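Long-range contacts in phosphonate monoester hydrolase (Ruegeria pomeroyi, PDB 4UPK), which belongs to the sulfatase family within the alkaline phosphatase clan, enzymes built as an alpha/beta fold round a large mixed central sheet: residues P258-P264 against I306-A311; Y252-Y256 against L314-E319; T79-G83 against G359-V363; P282-Y286 against L445-F450; L165-W171 against Y185-Y189. All coordinates share one frame; numbering follows the deposited sequence.

Interaction 1: residues P258-P264 against I306-A311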
# COMPACT_ATOMS: atom_id res chain seq x y z
N PRO A 258 33.40 -22.12 40.32
CA PRO A 258 33.42 -20.65 40.51
C PRO A 258 34.64 -20.13 41.29
O PRO A 258 35.06 -18.99 41.08
CB PRO A 258 32.14 -20.39 41.30
CG PRO A 258 31.24 -21.56 40.99
CD PRO A 258 32.20 -22.71 40.95
N ALA A 259 35.24 -21.00 42.13
CA ALA A 259 36.42 -20.71 42.94
C ALA A 259 37.72 -20.65 42.14
O ALA A 259 38.71 -20.11 42.64
CB ALA A 259 36.55 -21.73 44.06
N LYS A 260 37.71 -21.17 40.88
CA LYS A 260 38.91 -21.19 40.03
C LYS A 260 38.82 -20.23 38.84
O LYS A 260 39.74 -20.13 38.02
CB LYS A 260 39.24 -22.63 39.60
CG LYS A 260 39.70 -23.52 40.76
CD LYS A 260 39.59 -25.00 40.43
CE LYS A 260 39.96 -25.87 41.62
NZ LYS A 260 39.75 -27.31 41.33
N LEU A 261 37.72 -19.48 38.78
CA LEU A 261 37.52 -18.51 37.73
C LEU A 261 38.13 -17.16 38.11
O LEU A 261 38.19 -16.83 39.30
CB LEU A 261 36.01 -18.34 37.49
CG LEU A 261 35.25 -19.47 36.79
CD1 LEU A 261 33.84 -19.07 36.57
CD2 LEU A 261 35.87 -19.81 35.43
N PRO A 262 38.58 -16.34 37.13
CA PRO A 262 39.06 -15.00 37.51
C PRO A 262 37.87 -14.14 37.96
O PRO A 262 36.74 -14.37 37.52
CB PRO A 262 39.68 -14.46 36.21
CG PRO A 262 39.03 -15.20 35.11
CD PRO A 262 38.58 -16.53 35.66
N LEU A 263 38.11 -13.19 38.86
CA LEU A 263 37.07 -12.28 39.32
C LEU A 263 36.77 -11.28 38.19
O LEU A 263 37.62 -11.10 37.31
CB LEU A 263 37.52 -11.53 40.61
CG LEU A 263 37.42 -12.33 41.93
CD1 LEU A 263 38.19 -11.62 43.04
CD2 LEU A 263 35.97 -12.56 42.37
N PRO A 264 35.60 -10.60 38.16
CA PRO A 264 35.37 -9.60 37.10
C PRO A 264 36.36 -8.43 37.18
O PRO A 264 36.92 -8.16 38.25
CB PRO A 264 33.96 -9.09 37.39
CG PRO A 264 33.34 -10.10 38.28
CD PRO A 264 34.44 -10.66 39.09
N ILE A 306 28.52 -13.92 42.35
CA ILE A 306 29.02 -13.41 41.08
C ILE A 306 29.77 -14.48 40.28
O ILE A 306 29.46 -14.67 39.10
CB ILE A 306 29.83 -12.08 41.29
CG1 ILE A 306 28.88 -10.93 41.71
CG2 ILE A 306 30.65 -11.69 40.07
CD1 ILE A 306 29.56 -9.84 42.60
N GLN A 307 30.68 -15.22 40.94
CA GLN A 307 31.47 -16.28 40.31
C GLN A 307 30.64 -17.50 39.88
O GLN A 307 30.97 -18.15 38.88
CB GLN A 307 32.68 -16.66 41.18
CG GLN A 307 33.70 -15.53 41.39
CD GLN A 307 34.38 -15.07 40.13
OE1 GLN A 307 33.89 -14.21 39.40
NE2 GLN A 307 35.56 -15.58 39.87
N THR A 308 29.56 -17.79 40.61
CA THR A 308 28.64 -18.89 40.34
C THR A 308 27.87 -18.62 39.05
O THR A 308 27.84 -19.49 38.18
CB THR A 308 27.78 -19.21 41.58
OG1 THR A 308 28.65 -19.52 42.67
CG2 THR A 308 26.86 -20.38 41.35
N LEU A 309 27.31 -17.41 38.92
CA LEU A 309 26.59 -16.93 37.75
C LEU A 309 27.52 -16.98 36.54
O LEU A 309 27.10 -17.41 35.47
CB LEU A 309 26.12 -15.49 38.00
CG LEU A 309 24.68 -15.31 38.45
CD1 LEU A 309 24.49 -15.75 39.89
CD2 LEU A 309 24.23 -13.89 38.25
N ARG A 310 28.79 -16.55 36.72
CA ARG A 310 29.85 -16.53 35.72
C ARG A 310 30.17 -17.96 35.24
O ARG A 310 30.26 -18.18 34.03
CB ARG A 310 31.08 -15.79 36.27
CG ARG A 310 30.92 -14.29 36.19
CD ARG A 310 31.92 -13.48 37.01
NE ARG A 310 33.31 -13.59 36.55
CZ ARG A 310 33.86 -12.84 35.59
NH1 ARG A 310 33.14 -11.91 34.97
NH2 ARG A 310 35.14 -13.01 35.25
N ALA A 311 30.26 -18.94 36.18
CA ALA A 311 30.48 -20.36 35.87
C ALA A 311 29.28 -20.99 35.12
O ALA A 311 29.50 -21.79 34.21
CB ALA A 311 30.77 -21.15 37.15
O HOH W 1 36.59 -17.18 42.23
O HOH W 2 37.68 -11.12 34.74

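Interaction 2: residues Y252-Y256 against L314-E319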
# COMPACT_ATOMS: atom_id res chain seq x y z
N TYR A 252 26.64 -29.29 32.78
CA TYR A 252 27.08 -27.92 32.55
C TYR A 252 27.01 -26.98 33.71
O TYR A 252 27.81 -26.03 33.75
CB TYR A 252 26.33 -27.32 31.36
CG TYR A 252 26.48 -28.12 30.09
CD1 TYR A 252 27.62 -27.99 29.29
CD2 TYR A 252 25.48 -29.00 29.68
CE1 TYR A 252 27.77 -28.75 28.12
CE2 TYR A 252 25.62 -29.76 28.53
CZ TYR A 252 26.76 -29.63 27.74
OH TYR A 252 26.84 -30.35 26.57
N ASN A 253 26.03 -27.19 34.62
CA ASN A 253 25.74 -26.34 35.78
C ASN A 253 26.95 -26.13 36.71
O ASN A 253 27.15 -25.03 37.21
CB ASN A 253 24.52 -26.90 36.55
CG ASN A 253 24.73 -28.27 37.15
OD1 ASN A 253 25.13 -29.24 36.49
ND2 ASN A 253 24.46 -28.39 38.43
N THR A 254 27.73 -27.20 36.93
CA THR A 254 28.91 -27.22 37.80
C THR A 254 30.20 -27.64 37.08
O THR A 254 31.21 -27.82 37.74
CB THR A 254 28.66 -28.12 39.01
OG1 THR A 254 28.19 -29.38 38.54
CG2 THR A 254 27.70 -27.51 40.03
N MET A 255 30.19 -27.73 35.74
CA MET A 255 31.39 -28.10 34.98
C MET A 255 32.60 -27.20 35.25
O MET A 255 33.72 -27.68 35.28
CB MET A 255 31.08 -28.32 33.49
CG MET A 255 31.28 -27.11 32.59
SD MET A 255 31.00 -27.45 30.84
CE MET A 255 32.04 -28.79 30.59
N TYR A 256 32.34 -25.90 35.51
CA TYR A 256 33.35 -24.90 35.86
C TYR A 256 33.20 -24.52 37.33
O TYR A 256 32.10 -24.23 37.80
CB TYR A 256 33.29 -23.66 34.93
CG TYR A 256 33.40 -24.00 33.45
CD1 TYR A 256 34.48 -24.75 32.97
CD2 TYR A 256 32.41 -23.63 32.55
CE1 TYR A 256 34.58 -25.08 31.62
CE2 TYR A 256 32.50 -23.96 31.20
CZ TYR A 256 33.58 -24.70 30.74
OH TYR A 256 33.67 -25.03 29.41
N LEU A 314 29.29 -19.59 31.44
CA LEU A 314 30.31 -20.29 30.67
C LEU A 314 29.91 -21.73 30.32
O LEU A 314 30.21 -22.19 29.23
CB LEU A 314 31.68 -20.25 31.38
CG LEU A 314 32.33 -18.88 31.62
CD1 LEU A 314 33.56 -19.03 32.51
CD2 LEU A 314 32.71 -18.19 30.30
N GLY A 315 29.18 -22.39 31.22
CA GLY A 315 28.67 -23.75 31.02
C GLY A 315 27.62 -23.83 29.92
O GLY A 315 27.65 -24.75 29.12
N LEU A 316 26.74 -22.80 29.82
CA LEU A 316 25.71 -22.64 28.77
C LEU A 316 26.35 -22.36 27.40
O LEU A 316 25.83 -22.86 26.39
CB LEU A 316 24.70 -21.54 29.13
CG LEU A 316 23.71 -21.86 30.25
CD1 LEU A 316 23.00 -20.57 30.73
CD2 LEU A 316 22.71 -22.91 29.81
N ALA A 317 27.45 -21.58 27.36
CA ALA A 317 28.23 -21.29 26.15
C ALA A 317 28.87 -22.61 25.64
O ALA A 317 28.79 -22.89 24.45
CB ALA A 317 29.30 -20.25 26.43
N THR A 318 29.43 -23.44 26.53
CA THR A 318 29.98 -24.76 26.17
C THR A 318 28.85 -25.67 25.57
O THR A 318 29.08 -26.31 24.55
CB THR A 318 30.82 -25.34 27.34
OG1 THR A 318 32.00 -24.54 27.47
CG2 THR A 318 31.24 -26.82 27.13
N GLU A 319 27.64 -25.68 26.16
CA GLU A 319 26.53 -26.45 25.63
C GLU A 319 26.08 -25.93 24.24
O GLU A 319 25.78 -26.73 23.37
CB GLU A 319 25.36 -26.52 26.62
CG GLU A 319 24.26 -27.49 26.18
CD GLU A 319 22.93 -27.30 26.88
OE1 GLU A 319 22.72 -26.21 27.46
OE2 GLU A 319 22.11 -28.24 26.88

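Interaction 3: residues T79-G83 against G359-V363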
# COMPACT_ATOMS: atom_id res chain seq x y z
N THR A 79 24.47 -1.09 18.31
CA THR A 79 23.42 -0.66 19.23
C THR A 79 23.06 -1.71 20.23
O THR A 79 23.47 -2.85 20.08
CB THR A 79 22.22 0.03 18.53
OG1 THR A 79 21.39 0.64 19.52
CG2 THR A 79 21.43 -0.92 17.68
N ASN A 80 22.27 -1.33 21.23
CA ASN A 80 21.80 -2.19 22.29
C ASN A 80 20.45 -1.68 22.86
O ASN A 80 20.13 -0.48 22.73
CB ASN A 80 22.86 -2.26 23.40
CG ASN A 80 23.64 -3.54 23.40
OD1 ASN A 80 23.07 -4.62 23.35
ND2 ASN A 80 24.94 -3.45 23.54
N PRO A 81 19.63 -2.59 23.45
CA PRO A 81 19.84 -4.03 23.65
C PRO A 81 19.43 -4.91 22.47
O PRO A 81 19.59 -4.50 21.33
CB PRO A 81 19.13 -4.31 24.98
CG PRO A 81 18.16 -3.15 25.19
CD PRO A 81 18.35 -2.17 24.04
N CYS A 82 18.98 -6.14 22.76
CA CYS A 82 18.58 -7.19 21.81
C CYS A 82 17.78 -6.71 20.60
O CYS A 82 18.22 -6.97 19.48
CB CYS A 82 17.89 -8.33 22.54
SG CYS A 82 17.33 -7.89 24.20
N GLY A 83 16.65 -6.04 20.85
CA GLY A 83 15.76 -5.51 19.81
C GLY A 83 16.50 -4.55 18.89
O GLY A 83 16.75 -4.89 17.73
N GLY A 359 24.34 -7.42 32.30
CA GLY A 359 23.63 -7.12 31.07
C GLY A 359 24.42 -6.31 30.05
O GLY A 359 25.65 -6.43 29.95
N LYS A 360 23.71 -5.45 29.30
CA LYS A 360 24.29 -4.66 28.21
C LYS A 360 23.79 -3.20 28.13
O LYS A 360 24.13 -2.52 27.17
CB LYS A 360 24.16 -5.43 26.87
CG LYS A 360 22.75 -5.79 26.44
CD LYS A 360 22.17 -6.96 27.17
CE LYS A 360 20.85 -7.32 26.58
NZ LYS A 360 20.05 -8.10 27.54
N MET A 361 23.03 -2.70 29.14
CA MET A 361 22.55 -1.31 29.20
C MET A 361 23.63 -0.42 29.85
O MET A 361 23.48 0.07 30.98
CB MET A 361 21.18 -1.16 29.90
CG MET A 361 20.00 -1.61 29.03
SD MET A 361 19.66 -0.64 27.52
CE MET A 361 19.10 0.91 28.25
N THR A 362 24.75 -0.27 29.13
CA THR A 362 25.95 0.48 29.53
C THR A 362 26.73 0.92 28.28
O THR A 362 26.27 0.70 27.15
CB THR A 362 26.78 -0.31 30.57
OG1 THR A 362 27.81 0.54 31.06
CG2 THR A 362 27.39 -1.59 30.01
N VAL A 363 27.91 1.54 28.50
CA VAL A 363 28.78 2.10 27.45
C VAL A 363 30.14 1.39 27.33
O VAL A 363 30.91 1.74 26.44
CB VAL A 363 28.92 3.65 27.59
CG1 VAL A 363 27.56 4.34 27.48
CG2 VAL A 363 29.63 4.03 28.90

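Interaction 4: residues P282-Y286 against L445-F450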
# COMPACT_ATOMS: atom_id res chain seq x y z
N PRO A 282 22.58 4.72 37.84
CA PRO A 282 21.45 3.92 37.31
C PRO A 282 21.88 2.67 36.54
O PRO A 282 21.17 1.67 36.59
CB PRO A 282 20.72 4.92 36.41
CG PRO A 282 21.09 6.28 36.95
CD PRO A 282 22.53 6.11 37.31
N ALA A 283 23.03 2.71 35.84
CA ALA A 283 23.57 1.61 35.07
C ALA A 283 24.01 0.41 35.92
O ALA A 283 23.77 -0.72 35.50
CB ALA A 283 24.70 2.09 34.16
N THR A 284 24.61 0.62 37.12
CA THR A 284 24.95 -0.52 38.00
C THR A 284 23.68 -0.98 38.74
O THR A 284 23.67 -2.07 39.31
CB THR A 284 26.11 -0.20 39.01
OG1 THR A 284 25.80 0.97 39.77
CG2 THR A 284 27.45 -0.05 38.35
N ARG A 285 22.63 -0.15 38.77
CA ARG A 285 21.39 -0.44 39.50
C ARG A 285 20.30 -1.07 38.61
O ARG A 285 19.33 -1.58 39.16
CB ARG A 285 20.87 0.84 40.19
CG ARG A 285 21.45 1.10 41.59
CD ARG A 285 21.51 2.59 41.98
NE ARG A 285 20.37 3.35 41.47
CZ ARG A 285 20.41 4.61 41.06
NH1 ARG A 285 21.55 5.30 41.12
NH2 ARG A 285 19.32 5.21 40.59
N TYR A 286 20.47 -1.04 37.26
CA TYR A 286 19.54 -1.55 36.23
C TYR A 286 19.39 -3.07 36.30
O TYR A 286 18.25 -3.56 36.25
CB TYR A 286 20.01 -1.08 34.84
CG TYR A 286 19.06 -1.35 33.69
CD1 TYR A 286 18.05 -0.44 33.37
CD2 TYR A 286 19.20 -2.47 32.88
CE1 TYR A 286 17.18 -0.68 32.31
CE2 TYR A 286 18.32 -2.73 31.83
CZ TYR A 286 17.32 -1.82 31.54
OH TYR A 286 16.48 -2.06 30.48
N LEU A 445 15.47 4.61 35.07
CA LEU A 445 16.22 5.08 36.23
C LEU A 445 17.04 6.34 35.90
O LEU A 445 17.12 7.24 36.72
CB LEU A 445 17.08 3.96 36.88
CG LEU A 445 16.32 2.74 37.45
CD1 LEU A 445 17.26 1.58 37.71
CD2 LEU A 445 15.62 3.08 38.72
N TRP A 446 17.60 6.42 34.67
CA TRP A 446 18.35 7.59 34.17
C TRP A 446 17.43 8.80 34.02
O TRP A 446 17.84 9.90 34.36
CB TRP A 446 18.97 7.28 32.81
CG TRP A 446 20.05 6.24 32.85
CD1 TRP A 446 21.36 6.43 33.18
CD2 TRP A 446 19.92 4.85 32.49
NE1 TRP A 446 22.05 5.25 33.06
CE2 TRP A 446 21.20 4.27 32.62
CE3 TRP A 446 18.84 4.04 32.09
CZ2 TRP A 446 21.43 2.91 32.38
CZ3 TRP A 446 19.07 2.70 31.86
CH2 TRP A 446 20.35 2.14 32.02
N GLN A 447 16.19 8.59 33.52
CA GLN A 447 15.19 9.66 33.33
C GLN A 447 14.74 10.20 34.66
O GLN A 447 14.59 11.42 34.78
CB GLN A 447 13.97 9.16 32.56
CG GLN A 447 14.19 9.10 31.08
CD GLN A 447 12.92 8.75 30.35
OE1 GLN A 447 12.56 7.59 30.19
NE2 GLN A 447 12.23 9.77 29.87
N GLN A 448 14.52 9.30 35.65
CA GLN A 448 14.08 9.63 37.00
C GLN A 448 15.14 10.45 37.74
O GLN A 448 14.80 11.41 38.42
CB GLN A 448 13.78 8.35 37.80
CG GLN A 448 12.49 7.65 37.42
CD GLN A 448 12.45 6.23 37.91
OE1 GLN A 448 12.50 5.96 39.11
NE2 GLN A 448 12.31 5.28 36.99
N GLU A 449 16.43 10.09 37.59
CA GLU A 449 17.54 10.76 38.26
C GLU A 449 18.02 12.01 37.52
O GLU A 449 18.43 12.97 38.16
CB GLU A 449 18.71 9.76 38.47
CG GLU A 449 19.77 10.23 39.47
CD GLU A 449 20.74 9.18 39.97
OE1 GLU A 449 20.27 8.11 40.43
OE2 GLU A 449 21.96 9.45 39.97
N PHE A 450 18.00 12.00 36.18
CA PHE A 450 18.51 13.14 35.43
C PHE A 450 17.50 14.11 34.82
O PHE A 450 17.88 15.22 34.48
CB PHE A 450 19.69 12.75 34.51
CG PHE A 450 20.72 11.88 35.19
CD1 PHE A 450 21.55 12.40 36.18
CD2 PHE A 450 20.86 10.55 34.84
CE1 PHE A 450 22.49 11.59 36.82
CE2 PHE A 450 21.81 9.73 35.47
CZ PHE A 450 22.62 10.26 36.46

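Interaction 5: residues L165-W171 against Y185-Y189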
# COMPACT_ATOMS: atom_id res chain seq x y z
N LEU A 165 12.23 -16.29 23.84
CA LEU A 165 12.36 -16.44 25.28
C LEU A 165 11.06 -16.35 26.08
O LEU A 165 10.80 -17.23 26.90
CB LEU A 165 13.49 -15.56 25.85
CG LEU A 165 13.76 -15.62 27.36
CD1 LEU A 165 14.22 -17.01 27.82
CD2 LEU A 165 14.76 -14.54 27.77
N GLU A 166 10.23 -15.36 25.82
CA GLU A 166 8.96 -15.20 26.54
C GLU A 166 7.82 -16.11 26.03
O GLU A 166 6.76 -16.19 26.66
CB GLU A 166 8.52 -13.71 26.59
CG GLU A 166 9.53 -12.76 27.25
CD GLU A 166 10.04 -13.08 28.65
OE1 GLU A 166 9.21 -13.40 29.54
OE2 GLU A 166 11.27 -12.99 28.87
N MET A 167 8.07 -16.86 24.93
CA MET A 167 7.10 -17.79 24.37
C MET A 167 7.58 -19.26 24.38
O MET A 167 7.32 -19.99 25.35
CB MET A 167 6.66 -17.33 22.98
CG MET A 167 5.38 -17.95 22.54
SD MET A 167 4.75 -17.15 21.07
CE MET A 167 3.35 -18.19 20.75
N SER A 168 8.31 -19.69 23.31
CA SER A 168 8.88 -21.03 23.15
C SER A 168 7.85 -22.15 23.30
O SER A 168 8.10 -23.13 24.02
CB SER A 168 10.09 -21.23 24.07
OG SER A 168 11.15 -20.39 23.66
N TYR A 169 6.68 -22.01 22.62
CA TYR A 169 5.60 -22.99 22.67
C TYR A 169 6.02 -24.39 22.20
O TYR A 169 5.74 -25.33 22.94
CB TYR A 169 4.30 -22.46 22.03
CG TYR A 169 3.51 -21.52 22.93
CD1 TYR A 169 4.10 -20.93 24.05
CD2 TYR A 169 2.18 -21.19 22.64
CE1 TYR A 169 3.40 -20.02 24.84
CE2 TYR A 169 1.46 -20.31 23.45
CZ TYR A 169 2.08 -19.72 24.54
OH TYR A 169 1.37 -18.86 25.34
N PRO A 170 6.77 -24.55 21.07
CA PRO A 170 7.26 -25.90 20.70
C PRO A 170 8.11 -26.54 21.81
O PRO A 170 7.88 -27.70 22.13
CB PRO A 170 8.11 -25.62 19.44
CG PRO A 170 7.50 -24.38 18.85
CD PRO A 170 7.18 -23.55 20.05
N TRP A 171 9.06 -25.79 22.42
CA TRP A 171 9.91 -26.29 23.51
C TRP A 171 9.11 -26.58 24.78
O TRP A 171 9.32 -27.62 25.39
CB TRP A 171 11.12 -25.38 23.79
CG TRP A 171 12.04 -25.92 24.86
CD1 TRP A 171 12.59 -27.17 24.91
CD2 TRP A 171 12.44 -25.26 26.07
NE1 TRP A 171 13.35 -27.31 26.04
CE2 TRP A 171 13.26 -26.16 26.78
CE3 TRP A 171 12.19 -23.98 26.62
CZ2 TRP A 171 13.86 -25.82 28.01
CZ3 TRP A 171 12.78 -23.65 27.84
CH2 TRP A 171 13.62 -24.56 28.51
N TYR A 185 5.39 -21.42 33.15
CA TYR A 185 6.60 -21.37 32.31
C TYR A 185 7.84 -20.92 33.12
O TYR A 185 8.92 -21.47 32.90
CB TYR A 185 6.39 -20.48 31.08
CG TYR A 185 7.59 -20.27 30.17
CD1 TYR A 185 8.46 -21.32 29.88
CD2 TYR A 185 7.78 -19.07 29.50
CE1 TYR A 185 9.55 -21.15 29.02
CE2 TYR A 185 8.84 -18.90 28.61
CZ TYR A 185 9.71 -19.94 28.36
OH TYR A 185 10.76 -19.74 27.49
N ALA A 186 7.67 -19.96 34.07
CA ALA A 186 8.77 -19.47 34.92
C ALA A 186 9.41 -20.56 35.84
O ALA A 186 10.56 -20.42 36.24
CB ALA A 186 8.31 -18.29 35.76
N GLN A 187 8.68 -21.65 36.14
CA GLN A 187 9.16 -22.76 36.96
C GLN A 187 10.27 -23.59 36.28
O GLN A 187 11.09 -24.20 36.96
CB GLN A 187 8.00 -23.67 37.39
CG GLN A 187 7.01 -23.04 38.38
CD GLN A 187 5.74 -23.86 38.56
OE1 GLN A 187 5.70 -25.08 38.33
NE2 GLN A 187 4.67 -23.20 38.99
N VAL A 188 10.27 -23.61 34.95
CA VAL A 188 11.22 -24.31 34.07
C VAL A 188 12.69 -23.80 34.29
O VAL A 188 13.63 -24.57 34.19
CB VAL A 188 10.73 -24.11 32.59
CG1 VAL A 188 11.80 -24.47 31.56
CG2 VAL A 188 9.43 -24.85 32.32
N TYR A 189 12.85 -22.51 34.62
CA TYR A 189 14.15 -21.82 34.78
C TYR A 189 14.72 -21.83 36.20
O TYR A 189 15.83 -21.31 36.42
CB TYR A 189 14.02 -20.39 34.24
CG TYR A 189 13.71 -20.34 32.77
CD1 TYR A 189 14.68 -20.67 31.82
CD2 TYR A 189 12.43 -20.03 32.31
CE1 TYR A 189 14.40 -20.65 30.46
CE2 TYR A 189 12.14 -20.00 30.95
CZ TYR A 189 13.13 -20.30 30.03
OH TYR A 189 12.89 -20.27 28.68

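Interaction 1: residues P258-P264 against I306-A311
Two side chains of the helical segment I306-A311 converge on the carbonyl oxygen of P262. Q307 NE2 donates to P262 O at 2.9 Å along a nearly straight line (166°), with the oxygen in the plane of the amide. R310 NH2 reaches P262 O at 3.1 Å from the opposite face of the peptide plane. Both donors stand well out of that plane, one on each side, so the carbonyl is clamped between an amide and a guanidinium. A bend at chi2 (-64°) brings the Q307 amide to this carbonyl. R310 carries P264 over one guanidinium face, and its NH1 is held by L352 O.

The tight apolar packing involves P258, L261 and P264. P258 CG rests 3.9 Å from A311 CB, with the T308 side chain beside it, and L261 CD1 leans on A311 CB at 3.8 Å. P264 CG presses against I306 CG2 at 3.6 Å.

The outer side is looser and wetter. A259 and K260 turn away from the helix into exposed positions, and L263, also exposed, crosses the Q307 side chain at about a right angle, its CD2 touching Q307 CD. One water accepts a hydrogen bond from Q307 NE2 and donates one to P258 O; a second donates to L263 O and accepts a weak bond from R310 NH2.

The chemistry is therefore that of a loop without regular structure tied down by its own carbonyls: the helix supplies the N-H groups, water extends the network outward, and P258, P264 and L261 supply the apolar surfaces.

Interaction 2: residues Y252-Y256 against L314-E319
Y252 and G315 are the closest backbone pair, their CA atoms 4.7 Å apart, and Y252 O passes directly over the bare CA of the glycine. From there the loop throws two tyrosines along the helix.

Y252 lies flat on E319. E319 CB stands 3.5 Å from the ring centroid, only 9° off the ring normal, a CH-pi contact, while E319 CG sits over the CE2 side of the same face. With CG anti to the backbone N (chi1 -172°) and the chain extended beyond it, the E319 carboxylate ends up stacked at a shallow angle to the ring; its OE2 is bonded to S212 OG.

Y256 instead presents an edge to the helix. Its CD2 packs on L314 CB at 3.7 Å, G315 N lies in the ring plane, and Y256 OH donates to T318 OG1 at 2.6 Å. M255 covers a face of the Y256 ring with its own CG and brings SD to T318 CG2 at 3.8 Å.

Both hydroxyls also bond the backbone of E58: T318 OG1 to its O, Y256 OH to its N. A closed polar circuit thus joins loop, helix and the E58 peptide, satisfying both hydroxyls beside a largely aromatic contact that also takes in the E319 carboxylate.

Interaction 3: residues T79-G83 against G359-V363
N80 and K360 cross at about a right angle, the amide of one against the aliphatic chain of the other. N80 OD1 comes to 3.3 Å from K360 CG, and this oxygen is buried without a polar partner in the model; the other end of the amide is anchored, N80 ND2 bonding to A367 O. K360 CG stands between the backbone N and the carbonyl carbon (chi1 59°), and a bend at chi2 sends the rest of the chain past N80 toward P81. There K360 CE lies 3.8 Å from P81 CB and, more loosely, 4.3 Å from C82 SG.

P81 follows a cis peptide bond and occupies the N-cap position. Its ring is met by two neighbouring side chains of the other segment: K360 at CB, and M361 at CG, where M361 SD approaches obliquely to 3.7 Å. M361 is bent at both chi2 and chi3, which curls the sulfur back onto the proline. It is also the centre of an inverse gamma turn, closed by a weak bond of 3.0 Å from T362 N to K360 O; the turn is consistent with K360 and M361 both reaching P81, M361 through its bent chain.

C82 opens the C-x-P-S-R signature of the sulfatase family. In relatives this position carries formylglycine made from the cysteine; here it is modelled as plain cysteine.

The centre of the contact lies about 8 Å from the centre of the folded chain. Helix 82-91 starts at C82, L435 of strand 431-436 touches both N80 and M361, and Y286 of helix 280-286 packs on M361; H348 touches the side chains of N80 and K360.

Interaction 4: residues P282-Y286 against L445-F450
The W446 indole takes P282 on one face: P282 CB stands 3.6 Å from the centroid of the five-membered ring, 11° off its normal, a CH-pi contact. A283 CB touches W446 CZ2 farther along, and the Y286 ring meets the six-membered ring obliquely, centroids 5.4 Å apart. The guanidinium of R285 has P282 N above one face and E449 OE1 at its edge, nearly in plane. F450 holds E449 CB over its ring and brings CE2 to 3.8 Å from P282 CG.

P282 is thus a knob in a hole formed by L445, W446, E449 and F450. The two short helices run roughly antiparallel, at 144°, with their axes 10.2 Å apart. Indole NE1 is bonded to F279 O, and the ring also stacks with F279, which fixes its orientation from the residues preceding helix 280-286.

At the exposed side, R285 grips E449 with two nitrogens on one oxygen: NH2 to OE1 at 3.1 Å and NH1 to OE1 at 3.2 Å, the guanidinium and carboxylate almost coplanar.

Chemically the contact divides into packing between P282 and W446, both buried, and a salt bridge at its border, where solvent would probably weaken the charge attraction.

Interaction 5: residues L165-W171 against Y185-Y189
Y185 OH donates to L165 O at 2.6 Å, a short bond whose donor stands 21° from the carbonyl plane. The oxygen lies in the plane of the Y185 ring, beside the edge formed by CE2 and OH. With CG anti to the backbone N (chi1 176°), the tyrosine is thrown out from its own segment toward 165-168. M167 O lies over one face of the ring, 3.8 Å from Y185 CE2, and S168 CB is beside the hydroxyl.

Next to it, Y189 packs between L165 and W171. L165 CD1 is 3.6 Å from Y189 OH, and W171 CZ3 approaches the same oxygen at 3.5 Å, the oxygen lying near the indole plane. V188 CG1 meets W171 CH2 at 3.6 Å, the two side chains coming from opposite directions. The indole is secured by a bond from NE1 to D211 O and by an edge-to-face contact with Y207.

S168 is the N-cap residue of helix 169-177, but its OG turns back to R164 O, while the carboxylate of E162, at the end of strand 158-162, bonds S168 N and Y169 N. The 185-189 turn therefore closes back on the start of the helix that precedes it, with helix 213-224 touching W171 and P170, while W228 of a second subunit meets the Y169 ring edge-to-face and packs on M167.

In the fold
Interactions 1 and 2 form one continuous seam: their centres are 12 Å apart, and two parts of the loop after strand 234-239 lie along successive turns of helix 303-333, touching through A311 with Y256 and L261 with L314. Interactions 3 and 4, 14 Å apart, form a second cluster, joined where M361 packs on W446 and A283. Interaction 5 stands alone, about 20 Å from interaction 2 between centres, and closes first along the chain. Interaction 3 spans 276 residues and encloses interactions 5, 2 and 1 in sequence, while interaction 4 crosses it. Helix 445-450, from later in the chain, is thereby bound to helix 280-286, beside the segment that faces the sulfatase signature.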